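Local atomic coordinates of nucleoporin NUP170 (Chaetomium thermophilum, PDB entry 5HAX), a protein that probably serves as a structural scaffold component of the inner ring of the nuclear pore complex. Residues V137-T140 and S141-I144. Sequence-based numbering, arbitrary orientation.
Sequences VATT and SEII
Thr-139 OG1 is gripped by two backbone amides of the turn that follows it: Ser-141 N at 3.1 Å and Glu-142 N at 3.0 Å. The first closes an ST turn. With OG1 set between its backbone N and carbonyl carbon (chi1 73°), the hydroxyl reaches these amides while CG2, anti to the carbonyl carbon, points away from the turn. A water lies 2.9 Å from the same OG1 and donates to Glu-142 OE1 at 2.8 Å, so it bridges hydroxyl and carboxylate, and Glu-142 CG passes alongside OG1. A valine at Thr-139 would probably leave both turn amides without their acceptor and the water without one anchor.

The turn joins the two middle strands of a four-stranded antiparallel sheet, a blade of the N-terminal beta-propeller. Just inside it, Thr-139 N donates to Glu-142 O at 2.8 Å, nearly in line with its C=O bond. Further in, Val-137 and Ile-144 form a hydrogen-bonded pair: Val-137 N meets Ile-144 O at 2.8 Å in the carbonyl plane, whereas Ile-144 N reaches Val-137 O at 2.7 Å, tilted 25° from the Val-137 carbonyl plane. Between that pair and the turn, Ala-138 faces Ile-143 as a non-hydrogen-bonded pair on the other face of the sheet, Ala-138 CB resting 4.0 Å from Ile-143 CG1. Val-176 touches Ala-138, while Ile-114 of the neighbouring strand meets Val-137 and Thr-139.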
loop_
_atom_site.group_PDB
_atom_site.type_symbol
_atom_site.label_atom_id
_atom_site.label_comp_id
_atom_site.label_asym_id
_atom_site.label_seq_id
_atom_site.Cartn_x
_atom_site.Cartn_y
_atom_site.Cartn_z
ATOM N N VAL A 137 -12.977 22.456 -5.461
ATOM C CA VAL A 137 -14.142 22.757 -4.634
ATOM C C VAL A 137 -15.332 22.926 -5.570
ATOM O O VAL A 137 -15.374 23.873 -6.366
ATOM C CB VAL A 137 -13.934 24.015 -3.780
ATOM C CG1 VAL A 137 -15.181 24.315 -2.957
ATOM C CG2 VAL A 137 -12.721 23.850 -2.875
ATOM N N ALA A 138 -16.302 22.021 -5.465
ATOM C CA ALA A 138 -17.501 22.049 -6.294
ATOM C C ALA A 138 -18.681 22.559 -5.478
ATOM O O ALA A 138 -18.934 22.071 -4.371
ATOM C CB ALA A 138 -17.808 20.658 -6.851
ATOM N N THR A 139 -19.396 23.538 -6.026
ATOM C CA THR A 139 -20.624 24.056 -5.437
ATOM C C THR A 139 -21.789 23.792 -6.388
ATOM O O THR A 139 -21.624 23.214 -7.465
ATOM C CB THR A 139 -20.513 25.556 -5.138
ATOM O OG1 THR A 139 -20.555 26.300 -6.364
ATOM C CG2 THR A 139 -19.223 25.871 -4.389
ATOM N N THR A 140 -22.981 24.231 -5.980
ATOM C CA THR A 140 -24.153 24.101 -6.837
ATOM C C THR A 140 -24.118 25.057 -8.021
ATOM O O THR A 140 -24.979 24.953 -8.901
ATOM C CB THR A 140 -25.432 24.341 -6.030
ATOM O OG1 THR A 140 -25.371 25.621 -5.392
ATOM C CG2 THR A 140 -25.610 23.261 -4.973
ATOM N N SER A 141 -23.144 25.967 -8.068
ATOM C CA SER A 141 -23.041 26.968 -9.123
ATOM C C SER A 141 -21.757 26.883 -9.937
ATOM O O SER A 141 -21.764 27.283 -11.103
ATOM C CB SER A 141 -23.150 28.377 -8.520
ATOM O OG SER A 141 -23.157 29.370 -9.531
ATOM N N GLU A 142 -20.664 26.372 -9.372
ATOM C CA GLU A 142 -19.385 26.388 -10.071
ATOM C C GLU A 142 -18.425 25.405 -9.416
ATOM O O GLU A 142 -18.661 24.913 -8.309
ATOM C CB GLU A 142 -18.786 27.799 -10.072
ATOM C CG GLU A 142 -18.544 28.348 -8.672
ATOM C CD GLU A 142 -18.187 29.821 -8.669
ATOM O OE1 GLU A 142 -18.192 30.430 -7.578
ATOM O OE2 GLU A 142 -17.901 30.369 -9.755
ATOM N N ILE A 143 -17.331 25.126 -10.127
ATOM C CA ILE A 143 -16.190 24.386 -9.597
ATOM C C ILE A 143 -15.006 25.341 -9.532
ATOM O O ILE A 143 -14.762 26.108 -10.472
ATOM C CB ILE A 143 -15.838 23.151 -10.451
ATOM C CG1 ILE A 143 -17.015 22.170 -10.502
ATOM C CG2 ILE A 143 -14.608 22.453 -9.882
ATOM C CD1 ILE A 143 -18.001 22.448 -11.617
ATOM N N ILE A 144 -14.260 25.275 -8.433
ATOM C CA ILE A 144 -13.182 26.213 -8.138
ATOM C C ILE A 144 -11.901 25.420 -7.914
ATOM O O ILE A 144 -11.902 24.428 -7.175
ATOM C CB ILE A 144 -13.513 27.073 -6.904
ATOM C CG1 ILE A 144 -14.850 27.796 -7.107
ATOM C CG2 ILE A 144 -12.397 28.075 -6.634
ATOM C CD1 ILE A 144 -15.455 28.335 -5.831
HETATM O O HOH W 1 -20.003 29.133 -5.909
#